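Long-range contacts in acetyltransferase, GNAT family protein (Mycobacterium smegmatis, PDB 6C32), which binds acetyl coenzyme A and probably transfers its acetyl group to the N-terminal alanine of a protein, as a RimJ-type GNAT acetyltransferase: residues I122-L127 against L158-F163; T146-N151 against R180-V185. All coordinates share one frame; numbering follows the deposited sequence.

In the fold
Both contacts border one acetyl coenzyme A, gripping it at different points: interaction 1 (122-127 with 158-163) at the pyrophosphate, interaction 2 (146-151 with 180-185) at the pantetheine arm, near the acetyl thioester. Their centres lie about 16 Å apart. The chain runs from helix 122-135 through strand 142-147 into helix 152-161 and only later into strand 178-188, so the two contacts alternate along the sequence. They also touch. Leu158 CD1 meets Val147 CG1 at 3.8 Å and Phe163 CD2 meets Val185 CG2 at the same 3.8 Å, so the end of helix 152-161 and the residue that follows its C-terminal turn pack directly on the strand pair. Val113 N, Gly119 N, Gly121 N and Arg205 NH2 add further hydrogen bonds to the cofactor.

Interaction 1: I122-L127 against L158-F163; sequences IATAAL and LAHVGF. With ACO (acetyl coenzyme *a), chain B.
The pyrophosphate-binding N-terminus of helix 122-135, a hallmark of the GNAT fold, meets the C-terminal end of helix 152-161 through Thr124 and His160. His160 ND1 donates to Thr124 OG1 at 2.8 Å, with the hydroxyl oxygen almost exactly in the imidazole plane. OG1 in turn donates to O1A of the cofactor at 2.6 Å, so the histidine is a second-shell residue that orients the hydroxyl toward the phosphate. With chi1 at -65°, OG1 stands beside its own backbone N, and Thr124 N reaches the same O1A at 3.0 Å. Ala123 N holds O4A of the other phosphate at 3.1 Å in a nearly straight bond (166°). The helix dipole would be expected to favour these anionic oxygens. CE1 of His160 lies near the ribose oxygen O3B, and the side chain of Arg205 touches that of His160. One turn further along, Leu127 inserts its CD2 methyl among three side chains, 3.8 Å from Val161 CG2, 4.0 Å from Leu158 CD2 and 3.8 Å from Phe163 CE1. A Schellman motif with Gly162 at C-prime ends helix 152-161, and its Phe163 N to Leu158 O bond (3.1 Å) brings Phe163 back toward Leu127.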
ATOM      1  N   ILE A 122       3.425  11.128  -2.099  1.00 17.41           N
ATOM      2  CA  ILE A 122       4.037   9.969  -1.441  1.00 17.29           C
ATOM      3  C   ILE A 122       3.309   8.682  -1.818  1.00 18.39           C
ATOM      4  O   ILE A 122       3.939   7.698  -2.216  1.00 18.68           O
ATOM      5  CB  ILE A 122       4.057  10.158   0.087  1.00 17.13           C
ATOM      6  CG1 ILE A 122       4.987  11.314   0.478  1.00 18.67           C
ATOM      7  CG2 ILE A 122       4.468   8.847   0.813  1.00 14.83           C
ATOM      8  CD1 ILE A 122       4.964  11.634   1.971  1.00 18.54           C
ATOM      9  N   ALA A 123       1.976   8.653  -1.671  1.00 17.54           N
ATOM     10  CA  ALA A 123       1.246   7.418  -1.967  1.00 18.77           C
ATOM     11  C   ALA A 123       1.422   7.018  -3.428  1.00 18.62           C
ATOM     12  O   ALA A 123       1.550   5.826  -3.754  1.00 17.40           O
ATOM     13  CB  ALA A 123      -0.240   7.582  -1.640  1.00 15.64           C
ATOM     14  N   THR A 124       1.428   8.004  -4.321  1.00 16.11           N
ATOM     15  CA  THR A 124       1.598   7.716  -5.739  1.00 19.37           C
ATOM     16  C   THR A 124       2.958   7.081  -6.006  1.00 18.84           C
ATOM     17  O   THR A 124       3.055   6.073  -6.723  1.00 18.89           O
ATOM     18  CB  THR A 124       1.427   8.995  -6.555  1.00 16.50           C
ATOM     19  OG1 THR A 124       0.072   9.456  -6.427  1.00 19.94           O
ATOM     20  CG2 THR A 124       1.706   8.712  -8.005  1.00 19.70           C
ATOM     21  N   ALA A 125       4.016   7.644  -5.406  1.00 16.17           N
ATOM     22  CA  ALA A 125       5.358   7.080  -5.560  1.00 18.30           C
ATOM     23  C   ALA A 125       5.459   5.707  -4.916  1.00 17.81           C
ATOM     24  O   ALA A 125       6.051   4.792  -5.501  1.00 17.50           O
ATOM     25  CB  ALA A 125       6.411   8.013  -4.955  1.00 19.40           C
ATOM     26  N   ALA A 126       4.909   5.554  -3.702  1.00 16.55           N
ATOM     27  CA  ALA A 126       4.904   4.249  -3.038  1.00 19.26           C
ATOM     28  C   ALA A 126       4.236   3.184  -3.905  1.00 20.08           C
ATOM     29  O   ALA A 126       4.744   2.062  -4.046  1.00 18.42           O
ATOM     30  CB  ALA A 126       4.191   4.360  -1.684  1.00 15.42           C
ATOM     31  N   LEU A 127       3.078   3.519  -4.480  1.00 15.83           N
ATOM     32  CA  LEU A 127       2.330   2.596  -5.327  1.00 17.13           C
ATOM     33  C   LEU A 127       3.091   2.264  -6.606  1.00 19.03           C
ATOM     34  O   LEU A 127       3.113   1.104  -7.043  1.00 19.72           O
ATOM     35  CB  LEU A 127       0.971   3.210  -5.674  1.00 15.44           C
ATOM     36  CG  LEU A 127       0.094   2.372  -6.617  1.00 20.22           C
ATOM     37  CD1 LEU A 127      -0.269   1.028  -5.943  1.00 18.62           C
ATOM     38  CD2 LEU A 127      -1.175   3.152  -7.004  1.00 20.06           C
ATOM     39  N   LEU A 158      -4.525   5.897  -7.695  1.00 18.49           N
ATOM     40  CA  LEU A 158      -4.570   4.751  -8.598  1.00 18.72           C
ATOM     41  C   LEU A 158      -4.569   5.202 -10.052  1.00 20.95           C
ATOM     42  O   LEU A 158      -3.908   4.586 -10.896  1.00 20.11           O
ATOM     43  CB  LEU A 158      -5.806   3.894  -8.304  1.00 18.93           C
ATOM     44  CG  LEU A 158      -5.778   3.220  -6.920  1.00 20.11           C
ATOM     45  CD1 LEU A 158      -7.197   3.013  -6.355  1.00 16.30           C
ATOM     46  CD2 LEU A 158      -5.005   1.902  -6.985  1.00 16.79           C
ATOM     47  N   ALA A 159      -5.302   6.281 -10.359  1.00 21.11           N
ATOM     48  CA  ALA A 159      -5.316   6.805 -11.723  1.00 24.57           C
ATOM     49  C   ALA A 159      -3.944   7.322 -12.146  1.00 23.49           C
ATOM     50  O   ALA A 159      -3.583   7.181 -13.317  1.00 23.68           O
ATOM     51  CB  ALA A 159      -6.360   7.915 -11.864  1.00 22.86           C
ATOM     52  N   HIS A 160      -3.172   7.917 -11.221  1.00 21.65           N
ATOM     53  CA  HIS A 160      -1.825   8.401 -11.547  1.00 22.26           C
ATOM     54  C   HIS A 160      -0.955   7.304 -12.144  1.00 27.08           C
ATOM     55  O   HIS A 160      -0.132   7.562 -13.030  1.00 23.28           O
ATOM     56  CB  HIS A 160      -1.125   8.941 -10.296  1.00 21.58           C
ATOM     57  CG  HIS A 160      -1.729  10.192  -9.744  1.00 22.08           C
ATOM     58  ND1 HIS A 160      -1.439  10.657  -8.478  1.00 22.96           N
ATOM     59  CD2 HIS A 160      -2.608  11.072 -10.279  1.00 24.37           C
ATOM     60  CE1 HIS A 160      -2.115  11.771  -8.257  1.00 28.79           C
ATOM     61  NE2 HIS A 160      -2.831  12.046  -9.334  1.00 26.67           N
ATOM     62  N   VAL A 161      -1.090   6.076 -11.623  1.00 21.25           N
ATOM     63  CA  VAL A 161      -0.239   4.952 -12.004  1.00 23.32           C
ATOM     64  C   VAL A 161      -0.825   4.170 -13.182  1.00 27.59           C
ATOM     65  O   VAL A 161      -0.109   3.376 -13.813  1.00 25.74           O
ATOM     66  CB  VAL A 161      -0.009   4.115 -10.718  1.00 23.94           C
ATOM     67  CG1 VAL A 161       0.701   2.801 -10.985  1.00 27.24           C
ATOM     68  CG2 VAL A 161       0.793   4.932  -9.695  1.00 24.47           C
ATOM     69  N   GLY A 162      -2.085   4.402 -13.529  1.00 27.61           N
ATOM     70  CA  GLY A 162      -2.693   3.781 -14.694  1.00 26.20           C
ATOM     71  C   GLY A 162      -3.638   2.626 -14.428  1.00 22.46           C
ATOM     72  O   GLY A 162      -3.907   1.852 -15.354  1.00 22.38           O
ATOM     73  N   PHE A 163      -4.161   2.485 -13.212  1.00 21.10           N
ATOM     74  CA  PHE A 163      -5.095   1.395 -12.945  1.00 20.75           C
ATOM     75  C   PHE A 163      -6.385   1.557 -13.757  1.00 20.65           C
ATOM     76  O   PHE A 163      -6.864   2.672 -13.975  1.00 20.71           O
ATOM     77  CB  PHE A 163      -5.403   1.334 -11.445  1.00 19.15           C
ATOM     78  CG  PHE A 163      -4.364   0.586 -10.650  1.00 21.43           C
ATOM     79  CD1 PHE A 163      -3.212   1.225 -10.212  1.00 21.98           C
ATOM     80  CD2 PHE A 163      -4.533  -0.772 -10.356  1.00 19.18           C
ATOM     81  CE1 PHE A 163      -2.244   0.533  -9.487  1.00 20.32           C
ATOM     82  CE2 PHE A 163      -3.575  -1.475  -9.621  1.00 19.22           C
ATOM     83  CZ  PHE A 163      -2.432  -0.829  -9.186  1.00 18.54           C
TER
HETATM   84  N1A ACO B 301     -10.797  14.965  -4.548  1.00 29.78           N
HETATM   85  C2A ACO B 301      -9.981  14.836  -5.613  1.00 28.10           C
HETATM   86  N3A ACO B 301      -8.651  14.736  -5.478  1.00 26.61           N
HETATM   87  C4A ACO B 301      -8.082  14.773  -4.244  1.00 24.93           C
HETATM   88  C5A ACO B 301      -8.878  14.915  -3.113  1.00 27.68           C
HETATM   89  C6A ACO B 301     -10.289  15.011  -3.309  1.00 29.18           C
HETATM   90  N6A ACO B 301     -11.186  15.154  -2.130  1.00 31.87           N
HETATM   91  N7A ACO B 301      -8.075  14.919  -2.065  1.00 30.58           N
HETATM   92  C8A ACO B 301      -6.832  14.791  -2.496  1.00 27.08           C
HETATM   93  N9A ACO B 301      -6.836  14.717  -3.819  1.00 27.40           N
HETATM   94  C1B ACO B 301      -5.664  14.570  -4.703  1.00 28.31           C
HETATM   95  C2B ACO B 301      -4.582  15.098  -4.278  1.00 28.97           C
HETATM   96  O2B ACO B 301      -4.464  16.531  -4.582  1.00 26.24           O
HETATM   97  C3B ACO B 301      -3.444  14.247  -5.116  1.00 22.92           C
HETATM   98  O3B ACO B 301      -3.533  14.585  -6.526  1.00 24.20           O
HETATM   99  P3B ACO B 301      -2.761  15.877  -7.233  1.00 30.09           P
HETATM  100  O7A ACO B 301      -3.376  17.199  -6.756  1.00 26.95           O
HETATM  101  O8A ACO B 301      -2.945  15.666  -8.736  1.00 28.15           O
HETATM  102  O9A ACO B 301      -1.292  15.895  -6.877  1.00 25.11           O
HETATM  103  C4B ACO B 301      -3.845  12.988  -5.028  1.00 22.31           C
HETATM  104  O4B ACO B 301      -5.315  13.031  -4.677  1.00 24.50           O
HETATM  105  C5B ACO B 301      -3.106  12.235  -3.861  1.00 19.89           C
HETATM  106  O5B ACO B 301      -1.925  11.775  -4.497  1.00 19.36           O
HETATM  107  P1A ACO B 301      -0.636  11.624  -3.514  1.00 20.86           P
HETATM  108  O1A ACO B 301       0.403  10.772  -4.195  1.00 19.62           O
HETATM  109  O2A ACO B 301      -0.168  13.011  -3.119  1.00 20.09           O
HETATM  110  O3A ACO B 301      -1.272  10.808  -2.268  1.00 21.20           O
HETATM  111  P2A ACO B 301      -1.081  11.040  -0.660  1.00 20.38           P
HETATM  112  O4A ACO B 301       0.372  10.939  -0.278  1.00 19.49           O
HETATM  113  O5A ACO B 301      -1.727  12.407  -0.343  1.00 20.10           O
HETATM  114  O6A ACO B 301      -1.951   9.826   0.060  1.00 20.30           O
HETATM  115  CBP ACO B 301      -4.006   8.635   0.552  1.00 18.65           C
HETATM  116  CCP ACO B 301      -3.314   9.646  -0.392  1.00 20.21           C
HETATM  117  CDP ACO B 301      -5.425   8.387   0.034  1.00 18.82           C
HETATM  118  CEP ACO B 301      -3.201   7.302   0.538  1.00 18.14           C
HETATM  119  CAP ACO B 301      -4.023   9.231   1.951  1.00 22.55           C
HETATM  120  OAP ACO B 301      -4.876  10.408   1.984  1.00 24.29           O
HETATM  121  C9P ACO B 301      -4.530   8.270   2.979  1.00 17.68           C
HETATM  122  O9P ACO B 301      -3.747   7.508   3.540  1.00 17.85           O
HETATM  123  N8P ACO B 301      -5.953   8.280   3.304  1.00 20.52           N
HETATM  124  C7P ACO B 301      -6.592   7.420   4.306  1.00 21.95           C
HETATM  125  C6P ACO B 301      -6.344   5.919   4.039  1.00 22.46           C
HETATM  126  C5P ACO B 301      -6.780   5.534   2.605  1.00 22.87           C
HETATM  127  O5P ACO B 301      -7.771   6.040   2.054  1.00 23.04           O
HETATM  128  N4P ACO B 301      -5.964   4.555   1.892  1.00 19.91           N
HETATM  129  C3P ACO B 301      -6.343   4.118   0.503  1.00 17.57           C
HETATM  130  C2P ACO B 301      -7.489   3.078   0.724  1.00 21.11           C
HETATM  131  S1P ACO B 301      -7.829   2.249  -0.854  1.00 21.17           S
HETATM  132  C   ACO B 301      -6.287   1.370  -1.278  1.00 20.40           C
HETATM  133  O   ACO B 301      -5.411   1.228  -0.468  1.00 17.55           O
HETATM  134  CH3 ACO B 301      -6.144   0.800  -2.724  1.00 15.25           C

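Interaction 2: T146-N151 against R180-V185. With ACO (acetyl coenzyme *a), chain B.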
ATOM      1  N   THR A 146      -8.899  -2.575  -4.315  1.00 16.34           N
ATOM      2  CA  THR A 146     -10.293  -2.238  -4.069  1.00 19.63           C
ATOM      3  C   THR A 146     -10.351  -0.908  -3.333  1.00 19.07           C
ATOM      4  O   THR A 146      -9.521  -0.635  -2.458  1.00 17.47           O
ATOM      5  CB  THR A 146     -11.023  -3.321  -3.266  1.00 19.98           C
ATOM      6  OG1 THR A 146     -10.294  -3.598  -2.059  1.00 19.40           O
ATOM      7  CG2 THR A 146     -11.150  -4.598  -4.104  1.00 17.98           C
ATOM      8  N   VAL A 147     -11.330  -0.084  -3.697  1.00 16.80           N
ATOM      9  CA  VAL A 147     -11.394   1.283  -3.190  1.00 16.49           C
ATOM     10  C   VAL A 147     -12.840   1.760  -3.243  1.00 19.82           C
ATOM     11  O   VAL A 147     -13.542   1.559  -4.246  1.00 16.93           O
ATOM     12  CB  VAL A 147     -10.459   2.211  -3.990  1.00 15.82           C
ATOM     13  CG1 VAL A 147     -10.797   2.185  -5.479  1.00 17.00           C
ATOM     14  CG2 VAL A 147     -10.491   3.649  -3.421  1.00 17.46           C
ATOM     15  N   ARG A 148     -13.304   2.368  -2.155  1.00 18.83           N
ATOM     16  CA  ARG A 148     -14.671   2.873  -2.141  1.00 21.29           C
ATOM     17  C   ARG A 148     -14.828   3.956  -3.207  1.00 20.20           C
ATOM     18  O   ARG A 148     -13.927   4.791  -3.382  1.00 20.37           O
ATOM     19  CB  ARG A 148     -15.028   3.424  -0.761  1.00 20.16           C
ATOM     20  CG  ARG A 148     -15.075   2.356   0.340  1.00 19.09           C
ATOM     21  CD  ARG A 148     -15.479   2.974   1.677  1.00 24.20           C
ATOM     22  NE  ARG A 148     -16.795   3.609   1.634  1.00 24.10           N
ATOM     23  CZ  ARG A 148     -17.282   4.370   2.615  1.00 30.71           C
ATOM     24  NH1 ARG A 148     -16.561   4.586   3.708  1.00 29.09           N
ATOM     25  NH2 ARG A 148     -18.485   4.917   2.505  1.00 29.62           N
ATOM     26  N   PRO A 149     -15.936   3.958  -3.953  1.00 20.64           N
ATOM     27  CA  PRO A 149     -16.168   5.046  -4.918  1.00 21.16           C
ATOM     28  C   PRO A 149     -16.036   6.417  -4.300  1.00 21.35           C
ATOM     29  O   PRO A 149     -15.571   7.346  -4.971  1.00 23.78           O
ATOM     30  CB  PRO A 149     -17.604   4.789  -5.405  1.00 22.91           C
ATOM     31  CG  PRO A 149     -17.819   3.330  -5.186  1.00 23.47           C
ATOM     32  CD  PRO A 149     -17.046   2.995  -3.923  1.00 21.78           C
ATOM     33  N   GLU A 150     -16.400   6.555  -3.021  1.00 20.26           N
ATOM     34  CA  GLU A 150     -16.305   7.822  -2.305  1.00 24.33           C
ATOM     35  C   GLU A 150     -14.863   8.246  -2.039  1.00 28.31           C
ATOM     36  O   GLU A 150     -14.621   9.428  -1.770  1.00 20.84           O
ATOM     37  CB  GLU A 150     -17.042   7.719  -0.961  1.00 24.57           C
ATOM     38  CG  GLU A 150     -18.539   7.459  -1.060  1.00 26.14           C
ATOM     39  CD  GLU A 150     -18.878   6.007  -1.396  1.00 32.72           C
ATOM     40  OE1 GLU A 150     -18.010   5.125  -1.219  1.00 26.30           O
ATOM     41  OE2 GLU A 150     -20.013   5.756  -1.860  1.00 33.20           O
ATOM     42  N   ASN A 151     -13.906   7.313  -2.082  1.00 20.67           N
ATOM     43  CA  ASN A 151     -12.512   7.601  -1.726  1.00 21.08           C
ATOM     44  C   ASN A 151     -11.814   8.267  -2.911  1.00 22.23           C
ATOM     45  O   ASN A 151     -10.922   7.708  -3.552  1.00 19.71           O
ATOM     46  CB  ASN A 151     -11.790   6.325  -1.291  1.00 20.15           C
ATOM     47  CG  ASN A 151     -10.487   6.614  -0.556  1.00 24.12           C
ATOM     48  OD1 ASN A 151      -9.963   7.728  -0.629  1.00 19.12           O
ATOM     49  ND2 ASN A 151      -9.961   5.611   0.166  1.00 19.45           N
ATOM     50  N   ARG A 180     -19.699  -1.963   2.571  1.00 21.09           N
ATOM     51  CA  ARG A 180     -19.613  -0.889   1.585  1.00 20.97           C
ATOM     52  C   ARG A 180     -19.174  -1.413   0.228  1.00 22.70           C
ATOM     53  O   ARG A 180     -18.257  -2.241   0.137  1.00 18.25           O
ATOM     54  CB  ARG A 180     -18.620   0.191   2.028  1.00 24.71           C
ATOM     55  CG  ARG A 180     -18.742   0.590   3.474  1.00 27.24           C
ATOM     56  CD  ARG A 180     -19.854   1.585   3.630  1.00 32.87           C
ATOM     57  NE  ARG A 180     -19.892   2.161   4.972  1.00 36.61           N
ATOM     58  CZ  ARG A 180     -20.674   3.180   5.301  1.00 39.13           C
ATOM     59  NH1 ARG A 180     -21.459   3.719   4.374  1.00 32.36           N
ATOM     60  NH2 ARG A 180     -20.671   3.656   6.543  1.00 37.35           N
ATOM     61  N   ASP A 181     -19.814  -0.900  -0.821  1.00 18.43           N
ATOM     62  CA  ASP A 181     -19.358  -1.158  -2.181  1.00 21.30           C
ATOM     63  C   ASP A 181     -17.907  -0.714  -2.337  1.00 23.22           C
ATOM     64  O   ASP A 181     -17.493   0.314  -1.789  1.00 19.81           O
ATOM     65  CB  ASP A 181     -20.211  -0.390  -3.192  1.00 22.29           C
ATOM     66  CG  ASP A 181     -21.647  -0.868  -3.257  1.00 25.09           C
ATOM     67  OD1 ASP A 181     -22.033  -1.823  -2.536  1.00 22.13           O
ATOM     68  OD2 ASP A 181     -22.389  -0.262  -4.057  1.00 25.90           O
ATOM     69  N   HIS A 182     -17.132  -1.485  -3.099  1.00 21.86           N
ATOM     70  CA  HIS A 182     -15.776  -1.092  -3.466  1.00 21.84           C
ATOM     71  C   HIS A 182     -15.615  -1.286  -4.960  1.00 20.14           C
ATOM     72  O   HIS A 182     -16.026  -2.319  -5.501  1.00 18.33           O
ATOM     73  CB  HIS A 182     -14.703  -1.919  -2.739  1.00 16.64           C
ATOM     74  CG  HIS A 182     -14.492  -1.528  -1.316  1.00 20.51           C
ATOM     75  ND1 HIS A 182     -15.468  -1.673  -0.353  1.00 19.61           N
ATOM     76  CD2 HIS A 182     -13.415  -0.994  -0.688  1.00 19.70           C
ATOM     77  CE1 HIS A 182     -14.999  -1.251   0.809  1.00 24.60           C
ATOM     78  NE2 HIS A 182     -13.754  -0.844   0.635  1.00 21.14           N
ATOM     79  N   LEU A 183     -15.028  -0.296  -5.622  1.00 17.88           N
ATOM     80  CA  LEU A 183     -14.589  -0.493  -6.991  1.00 17.40           C
ATOM     81  C   LEU A 183     -13.423  -1.472  -7.010  1.00 19.96           C
ATOM     82  O   LEU A 183     -12.631  -1.537  -6.071  1.00 18.52           O
ATOM     83  CB  LEU A 183     -14.158   0.839  -7.608  1.00 21.53           C
ATOM     84  CG  LEU A 183     -15.279   1.824  -7.925  1.00 23.49           C
ATOM     85  CD1 LEU A 183     -14.700   3.230  -8.055  1.00 25.20           C
ATOM     86  CD2 LEU A 183     -15.947   1.397  -9.227  1.00 24.81           C
ATOM     87  N   LEU A 184     -13.332  -2.253  -8.082  1.00 15.37           N
ATOM     88  CA  LEU A 184     -12.192  -3.122  -8.329  1.00 16.23           C
ATOM     89  C   LEU A 184     -11.420  -2.534  -9.503  1.00 17.78           C
ATOM     90  O   LEU A 184     -11.992  -2.334 -10.582  1.00 17.40           O
ATOM     91  CB  LEU A 184     -12.640  -4.551  -8.639  1.00 16.84           C
ATOM     92  CG  LEU A 184     -11.482  -5.487  -8.982  1.00 16.88           C
ATOM     93  CD1 LEU A 184     -10.621  -5.732  -7.718  1.00 16.18           C
ATOM     94  CD2 LEU A 184     -11.996  -6.799  -9.605  1.00 18.89           C
ATOM     95  N   VAL A 185     -10.144  -2.221  -9.281  1.00 16.04           N
ATOM     96  CA  VAL A 185      -9.278  -1.693 -10.327  1.00 18.09           C
ATOM     97  C   VAL A 185      -8.093  -2.637 -10.471  1.00 19.57           C
ATOM     98  O   VAL A 185      -7.739  -3.374  -9.544  1.00 16.73           O
ATOM     99  CB  VAL A 185      -8.808  -0.244 -10.047  1.00 16.69           C
ATOM    100  CG1 VAL A 185     -10.010   0.706  -9.903  1.00 19.66           C
ATOM    101  CG2 VAL A 185      -7.924  -0.181  -8.797  1.00 16.13           C
TER
HETATM  102  N1A ACO B 301     -10.797  14.965  -4.548  1.00 29.78           N
HETATM  103  C2A ACO B 301      -9.981  14.836  -5.613  1.00 28.10           C
HETATM  104  N3A ACO B 301      -8.651  14.736  -5.478  1.00 26.61           N
HETATM  105  C4A ACO B 301      -8.082  14.773  -4.244  1.00 24.93           C
HETATM  106  C5A ACO B 301      -8.878  14.915  -3.113  1.00 27.68           C
HETATM  107  C6A ACO B 301     -10.289  15.011  -3.309  1.00 29.18           C
HETATM  108  N6A ACO B 301     -11.186  15.154  -2.130  1.00 31.87           N
HETATM  109  N7A ACO B 301      -8.075  14.919  -2.065  1.00 30.58           N
HETATM  110  C8A ACO B 301      -6.832  14.791  -2.496  1.00 27.08           C
HETATM  111  N9A ACO B 301      -6.836  14.717  -3.819  1.00 27.40           N
HETATM  112  C1B ACO B 301      -5.664  14.570  -4.703  1.00 28.31           C
HETATM  113  C2B ACO B 301      -4.582  15.098  -4.278  1.00 28.97           C
HETATM  114  O2B ACO B 301      -4.464  16.531  -4.582  1.00 26.24           O
HETATM  115  C3B ACO B 301      -3.444  14.247  -5.116  1.00 22.92           C
HETATM  116  O3B ACO B 301      -3.533  14.585  -6.526  1.00 24.20           O
HETATM  117  P3B ACO B 301      -2.761  15.877  -7.233  1.00 30.09           P
HETATM  118  O7A ACO B 301      -3.376  17.199  -6.756  1.00 26.95           O
HETATM  119  O8A ACO B 301      -2.945  15.666  -8.736  1.00 28.15           O
HETATM  120  O9A ACO B 301      -1.292  15.895  -6.877  1.00 25.11           O
HETATM  121  C4B ACO B 301      -3.845  12.988  -5.028  1.00 22.31           C
HETATM  122  O4B ACO B 301      -5.315  13.031  -4.677  1.00 24.50           O
HETATM  123  C5B ACO B 301      -3.106  12.235  -3.861  1.00 19.89           C
HETATM  124  O5B ACO B 301      -1.925  11.775  -4.497  1.00 19.36           O
HETATM  125  P1A ACO B 301      -0.636  11.624  -3.514  1.00 20.86           P
HETATM  126  O1A ACO B 301       0.403  10.772  -4.195  1.00 19.62           O
HETATM  127  O2A ACO B 301      -0.168  13.011  -3.119  1.00 20.09           O
HETATM  128  O3A ACO B 301      -1.272  10.808  -2.268  1.00 21.20           O
HETATM  129  P2A ACO B 301      -1.081  11.040  -0.660  1.00 20.38           P
HETATM  130  O4A ACO B 301       0.372  10.939  -0.278  1.00 19.49           O
HETATM  131  O5A ACO B 301      -1.727  12.407  -0.343  1.00 20.10           O
HETATM  132  O6A ACO B 301      -1.951   9.826   0.060  1.00 20.30           O
HETATM  133  CBP ACO B 301      -4.006   8.635   0.552  1.00 18.65           C
HETATM  134  CCP ACO B 301      -3.314   9.646  -0.392  1.00 20.21           C
HETATM  135  CDP ACO B 301      -5.425   8.387   0.034  1.00 18.82           C
HETATM  136  CEP ACO B 301      -3.201   7.302   0.538  1.00 18.14           C
HETATM  137  CAP ACO B 301      -4.023   9.231   1.951  1.00 22.55           C
HETATM  138  OAP ACO B 301      -4.876  10.408   1.984  1.00 24.29           O
HETATM  139  C9P ACO B 301      -4.530   8.270   2.979  1.00 17.68           C
HETATM  140  O9P ACO B 301      -3.747   7.508   3.540  1.00 17.85           O
HETATM  141  N8P ACO B 301      -5.953   8.280   3.304  1.00 20.52           N
HETATM  142  C7P ACO B 301      -6.592   7.420   4.306  1.00 21.95           C
HETATM  143  C6P ACO B 301      -6.344   5.919   4.039  1.00 22.46           C
HETATM  144  C5P ACO B 301      -6.780   5.534   2.605  1.00 22.87           C
HETATM  145  O5P ACO B 301      -7.771   6.040   2.054  1.00 23.04           O
HETATM  146  N4P ACO B 301      -5.964   4.555   1.892  1.00 19.91           N
HETATM  147  C3P ACO B 301      -6.343   4.118   0.503  1.00 17.57           C
HETATM  148  C2P ACO B 301      -7.489   3.078   0.724  1.00 21.11           C
HETATM  149  S1P ACO B 301      -7.829   2.249  -0.854  1.00 21.17           S
HETATM  150  C   ACO B 301      -6.287   1.370  -1.278  1.00 20.40           C
HETATM  151  O   ACO B 301      -5.411   1.228  -0.468  1.00 17.55           O
HETATM  152  CH3 ACO B 301      -6.144   0.800  -2.724  1.00 15.25           C
HETATM  153  O   HOH W   1     -18.647   2.588  -0.535  1.00 22.53           O
HETATM  154  O   HOH W   2     -20.797   3.798   1.271  1.00 38.53           O
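Strands 142-147 and 178-188 run antiparallel here, Val147 and Leu183 forming a hydrogen-bonded pair (Val147 N to Leu183 O 3.1 Å, Leu183 N to Val147 O 2.7 Å) and Thr146 and Leu184 the non-hydrogen-bonded pair beside it. On the face that carries Thr146 and Leu184, Thr146 CG2 meets Leu184 CD1 at 3.8 Å. Val147 and Leu183 point to the other face, where Leu183 CG packs against Pro149 CG and Val147 touches helix 152-161. Past Val147 the chain leaves the strand in a type I turn from Arg148 to Asn151. This is the strand-to-helix junction of the acetyl-CoA site: Asn151 is the N-cap of helix 152-161, its OD1 accepting from Ser154 N while its ND2 donates to the pantetheine oxygen O5P at 2.9 Å, an almost straight bond (165°). Val147 CG2 lies nearby, against the thioester sulfur. At the turn's start, Arg148 CG rests over one face of the His182 imidazole, a CH-pi contact 3.7 Å from the centroid. The ring's rotation is fixed from its edge, where ND1 donates to Arg180 O, the oxygen lying in the ring plane although the donor stands above the carbonyl plane. Bent at chi3 (60°), the Arg148 chain lays its guanidinium flat on Arg180, centres 4.5 Å apart and planes 23° from parallel. Hydrogen bonds and water may offset the cost of these like charges. One water accepts from both Arg148 NH2 and Arg180 NH1; another accepts from Arg148 NE and donates to Glu150 OE1 and Asp181 O. Glu150 OE1 also forms a salt bridge with Arg148 NE (3.5 Å), while Arg180 NE and NH2 donate hydrogen bonds to the carbonyl oxygens of Val175 and Asp176.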